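Local coordinates for protein esterase (Staphylococcus aureus subsp. aureus USA300_TCH1516, PDB 3D7R) that probably hydrolyses carboxylic ester bonds, as an esterase-like enzyme of the alpha/beta hydrolase fold, at residues 200-205 against 226-231; 87-92 against 117-122. All blocks are in the same frame, centred on the assembly; numbering follows the deposited sequence.

In the fold
Contacts 1 and 2 share no secondary-structure element: their centres are 27 Å apart, on opposite sides of the chain's centre, and their nearest atoms stay about 9 Å from each other. Contact 2 closes in sequence before contact 1 opens. Both are buried and modest in size, 145 Å² of surface for contact 1 and 132 Å² for contact 2. Their chemistry follows their place. The 87-92/117-122 contact is a strand meeting a helix on one face of the mixed sheet, apolar throughout, the D120 carboxylate being hydrogen-bonded to backbone outside the two segments. The 200-205/226-231 contact joins the loop leaving strand 195-199 to helix 225-236, and there a backbone carbonyl approached by an amide accompanies a loose aliphatic meeting.

Contact 1 of 2, residues 200-205 against 226-231; sequences SPILDA and FGVNEI
V228 and N229, consecutive on helix 225-236, meet the loop 200-205 at two places: the carbonyl oxygen of A205 and the CG2 methyl of I202. Burial is 145 Å² in all, and the closest CA pair, A205 with N229, lies 6.5 Å apart.

The apolar part is a single pair of methyls, I202 CG2 and V228 CG1, 4.4 Å apart; this is loose aliphatic contact, methyl toward methyl. The I202 side chain also touches F106 of another loop, and its backbone is hydrogen-bonded to G172.

The same V228 methyl, CG1, anti to the backbone N (chi1 169°), also packs against a polar atom, standing 3.5 Å from the carbonyl O of A205.

The polar part is carried by N229. Placing CG beside the backbone N (chi1 -70°) brings the amide back toward the loop, and ND2 ends 3.1 Å from A205 O. One residue further on, the carbonyl of T206 accepts a hydrogen bond from that same ND2, which ties the amide to the loop. A205 N is in turn held by the hydroxyl of S247.

The arrangement joins the loop that follows a central parallel strand to a helix inserted before strand 259-264, consistent with the alpha/beta hydrolase fold, where excursions between strands commonly build the cap over the sheet.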
loop_
_atom_site.group_PDB
_atom_site.type_symbol
_atom_site.label_atom_id
_atom_site.label_comp_id
_atom_site.label_asym_id
_atom_site.label_seq_id
_atom_site.Cartn_x
_atom_site.Cartn_y
_atom_site.Cartn_z
ATOM N N SER A 200 -1.082 3.342 -6.454
ATOM C CA SER A 200 -0.403 2.371 -7.316
ATOM C C SER A 200 -0.571 0.923 -6.815
ATOM O O SER A 200 0.440 0.202 -6.670
ATOM C CB SER A 200 1.097 2.703 -7.427
ATOM O OG SER A 200 1.294 3.891 -8.152
ATOM N N PRO A 201 -1.828 0.486 -6.567
ATOM C CA PRO A 201 -2.012 -0.847 -5.989
ATOM C C PRO A 201 -1.600 -1.907 -7.002
ATOM O O PRO A 201 -1.838 -1.726 -8.202
ATOM C CB PRO A 201 -3.537 -0.933 -5.745
ATOM C CG PRO A 201 -4.158 0.042 -6.696
ATOM C CD PRO A 201 -3.119 1.166 -6.838
ATOM N N ILE A 202 -0.982 -2.983 -6.532
ATOM C CA ILE A 202 -0.684 -4.123 -7.398
ATOM C C ILE A 202 -1.888 -5.071 -7.284
ATOM O O ILE A 202 -1.893 -6.012 -6.483
ATOM C CB ILE A 202 0.662 -4.813 -7.003
ATOM C CG1 ILE A 202 1.838 -3.838 -7.119
ATOM C CG2 ILE A 202 0.926 -6.045 -7.883
ATOM C CD1 ILE A 202 3.119 -4.372 -6.417
ATOM N N LEU A 203 -2.928 -4.777 -8.063
ATOM C CA LEU A 203 -4.213 -5.458 -7.942
ATOM C C LEU A 203 -4.229 -6.934 -8.345
ATOM O O LEU A 203 -5.046 -7.714 -7.843
ATOM C CB LEU A 203 -5.287 -4.671 -8.701
ATOM C CG LEU A 203 -5.489 -3.269 -8.087
ATOM C CD1 LEU A 203 -6.232 -2.334 -9.024
ATOM C CD2 LEU A 203 -6.194 -3.352 -6.732
ATOM N N ASP A 204 -3.328 -7.309 -9.254
ATOM C CA ASP A 204 -3.223 -8.682 -9.726
ATOM C C ASP A 204 -1.749 -9.050 -9.598
ATOM O O ASP A 204 -0.923 -8.497 -10.321
ATOM C CB ASP A 204 -3.714 -8.747 -11.185
ATOM C CG ASP A 204 -3.564 -10.132 -11.827
ATOM O OD1 ASP A 204 -3.042 -11.074 -11.193
ATOM O OD2 ASP A 204 -3.965 -10.260 -13.005
ATOM N N ALA A 205 -1.419 -9.950 -8.668
ATOM C CA ALA A 205 -0.022 -10.299 -8.395
ATOM C C ALA A 205 0.669 -11.079 -9.522
ATOM O O ALA A 205 1.894 -11.210 -9.525
ATOM C CB ALA A 205 0.101 -11.075 -7.083
ATOM N N PHE A 226 8.730 -10.982 -13.097
ATOM C CA PHE A 226 9.539 -12.003 -12.407
ATOM C C PHE A 226 9.683 -11.727 -10.910
ATOM O O PHE A 226 9.432 -12.612 -10.094
ATOM C CB PHE A 226 10.925 -12.132 -13.060
ATOM C CG PHE A 226 11.802 -13.219 -12.461
ATOM C CD1 PHE A 226 11.389 -14.559 -12.457
ATOM C CD2 PHE A 226 13.068 -12.904 -11.963
ATOM C CE1 PHE A 226 12.218 -15.553 -11.936
ATOM C CE2 PHE A 226 13.893 -13.889 -11.427
ATOM C CZ PHE A 226 13.460 -15.219 -11.412
ATOM N N GLY A 227 10.112 -10.514 -10.552
ATOM C CA GLY A 227 10.305 -10.130 -9.139
ATOM C C GLY A 227 9.034 -10.214 -8.299
ATOM O O GLY A 227 9.035 -10.792 -7.210
ATOM N N VAL A 228 7.941 -9.652 -8.807
ATOM C CA VAL A 228 6.658 -9.674 -8.102
ATOM C C VAL A 228 6.141 -11.123 -7.970
ATOM O O VAL A 228 5.786 -11.566 -6.859
ATOM C CB VAL A 228 5.625 -8.706 -8.785
ATOM C CG1 VAL A 228 4.206 -8.886 -8.256
ATOM C CG2 VAL A 228 6.079 -7.245 -8.624
ATOM N N ASN A 229 6.145 -11.874 -9.081
ATOM C CA ASN A 229 5.754 -13.296 -9.037
ATOM C C ASN A 229 6.512 -14.061 -7.942
ATOM O O ASN A 229 5.910 -14.701 -7.070
ATOM C CB ASN A 229 6.005 -13.996 -10.387
ATOM C CG ASN A 229 5.039 -13.542 -11.505
ATOM O OD1 ASN A 229 5.227 -13.899 -12.670
ATOM N ND2 ASN A 229 4.029 -12.765 -11.158
ATOM N N GLU A 230 7.837 -13.982 -7.982
ATOM C CA GLU A 230 8.681 -14.778 -7.085
ATOM C C GLU A 230 8.498 -14.367 -5.627
ATOM O O GLU A 230 8.372 -15.208 -4.734
ATOM C CB GLU A 230 10.151 -14.679 -7.499
ATOM C CG GLU A 230 10.476 -15.374 -8.828
ATOM C CD GLU A 230 10.244 -16.883 -8.778
ATOM O OE1 GLU A 230 10.751 -17.571 -7.868
ATOM O OE2 GLU A 230 9.534 -17.385 -9.652
ATOM N N ILE A 231 8.466 -13.069 -5.372
ATOM C CA ILE A 231 8.279 -12.615 -3.991
ATOM C C ILE A 231 6.895 -13.024 -3.470
ATOM O O ILE A 231 6.773 -13.562 -2.372
ATOM C CB ILE A 231 8.494 -11.109 -3.847
ATOM C CG1 ILE A 231 9.951 -10.750 -4.167
ATOM C CG2 ILE A 231 8.119 -10.639 -2.408
ATOM C CD1 ILE A 231 10.184 -9.232 -4.197
#

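Contact 2 of 2, residues 87-92 against 117-122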
loop_
_atom_site.group_PDB
_atom_site.type_symbol
_atom_site.label_atom_id
_atom_site.label_comp_id
_atom_site.label_asym_id
_atom_site.label_seq_id
_atom_site.Cartn_x
_atom_site.Cartn_y
_atom_site.Cartn_z
ATOM N N PHE A 87 4.126 2.662 14.490
ATOM C CA PHE A 87 4.422 4.093 14.607
ATOM C C PHE A 87 3.149 4.897 14.381
ATOM O O PHE A 87 2.342 4.544 13.526
ATOM C CB PHE A 87 5.489 4.494 13.581
ATOM C CG PHE A 87 6.800 3.807 13.805
ATOM C CD1 PHE A 87 7.749 4.372 14.661
ATOM C CD2 PHE A 87 7.077 2.576 13.186
ATOM C CE1 PHE A 87 8.975 3.714 14.906
ATOM C CE2 PHE A 87 8.298 1.928 13.407
ATOM C CZ PHE A 87 9.239 2.487 14.272
ATOM N N ARG A 88 2.961 5.974 15.144
ATOM C CA ARG A 88 1.860 6.889 14.871
ATOM C C ARG A 88 2.412 8.284 14.660
ATOM O O ARG A 88 3.289 8.726 15.405
ATOM C CB ARG A 88 0.866 6.880 16.023
ATOM C CG ARG A 88 0.199 5.512 16.229
ATOM C CD ARG A 88 -1.143 5.681 16.920
ATOM N NE ARG A 88 -1.670 4.428 17.459
ATOM C CZ ARG A 88 -2.874 4.313 18.003
ATOM N NH1 ARG A 88 -3.676 5.366 18.047
ATOM N NH2 ARG A 88 -3.271 3.142 18.500
ATOM N N PHE A 89 1.905 8.955 13.634
ATOM C CA PHE A 89 2.248 10.331 13.358
ATOM C C PHE A 89 1.005 11.167 13.621
ATOM O O PHE A 89 -0.088 10.831 13.139
ATOM C CB PHE A 89 2.602 10.554 11.883
ATOM C CG PHE A 89 3.714 9.675 11.352
ATOM C CD1 PHE A 89 4.949 10.225 11.021
ATOM C CD2 PHE A 89 3.498 8.311 11.131
ATOM C CE1 PHE A 89 5.977 9.423 10.513
ATOM C CE2 PHE A 89 4.493 7.499 10.616
ATOM C CZ PHE A 89 5.749 8.060 10.302
ATOM N N ASN A 90 1.172 12.275 14.339
ATOM C CA ASN A 90 0.092 13.240 14.426
ATOM C C ASN A 90 0.641 14.661 14.462
ATOM O O ASN A 90 1.813 14.881 14.797
ATOM C CB ASN A 90 -0.902 12.927 15.569
ATOM C CG ASN A 90 -0.226 12.704 16.903
ATOM O OD1 ASN A 90 0.494 13.569 17.405
ATOM N ND2 ASN A 90 -0.478 11.548 17.501
ATOM N N PHE A 91 -0.201 15.611 14.093
ATOM C CA PHE A 91 0.214 17.010 13.975
ATOM C C PHE A 91 -0.823 17.890 14.687
ATOM O O PHE A 91 -2.038 17.646 14.581
ATOM C CB PHE A 91 0.340 17.378 12.498
ATOM C CG PHE A 91 0.907 18.769 12.247
ATOM C CD1 PHE A 91 2.177 19.106 12.678
ATOM C CD2 PHE A 91 0.162 19.716 11.554
ATOM C CE1 PHE A 91 2.700 20.394 12.431
ATOM C CE2 PHE A 91 0.668 21.007 11.309
ATOM C CZ PHE A 91 1.935 21.335 11.749
ATOM N N ARG A 92 -0.344 18.883 15.431
ATOM C CA ARG A 92 -1.221 19.800 16.169
ATOM C C ARG A 92 -2.259 19.084 17.047
ATOM O O ARG A 92 -3.394 19.558 17.191
ATOM C CB ARG A 92 -1.875 20.818 15.207
ATOM C CG ARG A 92 -0.860 21.853 14.713
ATOM C CD ARG A 92 -1.386 22.745 13.591
ATOM N NE ARG A 92 -0.329 23.658 13.148
ATOM C CZ ARG A 92 -0.408 24.433 12.074
ATOM N NH1 ARG A 92 -1.496 24.418 11.318
ATOM N NH2 ARG A 92 0.611 25.221 11.755
ATOM N N ARG A 117 8.751 9.980 4.833
ATOM C CA ARG A 117 8.550 11.354 4.399
ATOM C C ARG A 117 7.131 11.577 3.849
ATOM O O ARG A 117 6.494 12.584 4.164
ATOM C CB ARG A 117 9.623 11.704 3.382
ATOM C CG ARG A 117 9.594 13.111 2.921
ATOM C CD ARG A 117 10.872 13.406 2.195
ATOM N NE ARG A 117 10.792 14.756 1.705
ATOM C CZ ARG A 117 11.566 15.258 0.754
ATOM N NH1 ARG A 117 12.503 14.491 0.181
ATOM N NH2 ARG A 117 11.379 16.522 0.384
ATOM N N LEU A 118 6.635 10.628 3.054
ATOM C CA LEU A 118 5.274 10.697 2.521
ATOM C C LEU A 118 4.228 10.735 3.643
ATOM O O LEU A 118 3.297 11.524 3.602
ATOM C CB LEU A 118 4.994 9.500 1.591
ATOM C CG LEU A 118 3.553 9.306 1.069
ATOM C CD1 LEU A 118 3.035 10.558 0.301
ATOM C CD2 LEU A 118 3.427 8.041 0.188
ATOM N N LEU A 119 4.375 9.840 4.618
ATOM C CA LEU A 119 3.436 9.756 5.735
ATOM C C LEU A 119 3.421 11.036 6.579
ATOM O O LEU A 119 2.364 11.509 7.005
ATOM C CB LEU A 119 3.736 8.514 6.576
ATOM C CG LEU A 119 2.985 7.247 6.094
ATOM C CD1 LEU A 119 3.210 6.934 4.618
ATOM C CD2 LEU A 119 3.381 6.060 6.942
ATOM N N ASP A 120 4.600 11.588 6.818
ATOM C CA ASP A 120 4.713 12.880 7.482
ATOM C C ASP A 120 3.888 13.942 6.752
ATOM O O ASP A 120 3.047 14.603 7.371
ATOM C CB ASP A 120 6.183 13.296 7.587
ATOM C CG ASP A 120 6.391 14.451 8.534
ATOM O OD1 ASP A 120 5.771 14.466 9.613
ATOM O OD2 ASP A 120 7.181 15.347 8.205
ATOM N N LYS A 121 4.088 14.065 5.434
ATOM C CA LYS A 121 3.324 15.014 4.615
ATOM C C LYS A 121 1.820 14.788 4.669
ATOM O O LYS A 121 1.066 15.753 4.774
ATOM C CB LYS A 121 3.769 14.999 3.142
ATOM C CG LYS A 121 5.251 15.333 2.918
ATOM C CD LYS A 121 5.419 16.321 1.774
ATOM C CE LYS A 121 6.876 16.422 1.335
ATOM N NZ LYS A 121 7.831 16.869 2.383
ATOM N N ILE A 122 1.387 13.527 4.576
ATOM C CA ILE A 122 -0.044 13.221 4.616
ATOM C C ILE A 122 -0.637 13.612 5.976
ATOM O O ILE A 122 -1.770 14.136 6.053
ATOM C CB ILE A 122 -0.319 11.707 4.327
ATOM C CG1 ILE A 122 -0.045 11.375 2.849
ATOM C CG2 ILE A 122 -1.772 11.331 4.671
ATOM C CD1 ILE A 122 0.119 9.885 2.587
#
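This is a small hydrophobic strand-to-helix contact, formed where strand 84-90, next to the edge strand 75-81 of the mixed sheet, lies against helix 113-126. It buries 132 Å², no hydrogen bond crosses it, and the nearest CA atoms, those of F89 and D120, are 6.9 Å apart.

F89 supplies the larger part. With CG beside its backbone N (chi1 -56°), the ring extends to the helix, where L119 comes over one face: L119 CB stands 4.2 Å above the ring plane, displaced toward the rim. The two side chains cross at about a right angle, and the closest atoms are F89 CE2 and L119 CD2 at 4.1 Å. Farther round the ring, F89 CD1 is 4.4 Å from D120 CA, so backbone as well as side chain borders the aromatic group. The carboxylate of D120 is engaged apart from the ring, accepting hydrogen bonds from the backbone N atoms of K73 and A74.

Among its neighbours, F89 also touches T123 one turn along the helix and L76 of the edge strand 75-81, while its backbone pairs with V130 in strand 129-133. L119 also touches Y101 of strand 98-102, so the helix packs on both strand 84-90 and strand 98-102, which flank strand 129-133 in the sheet.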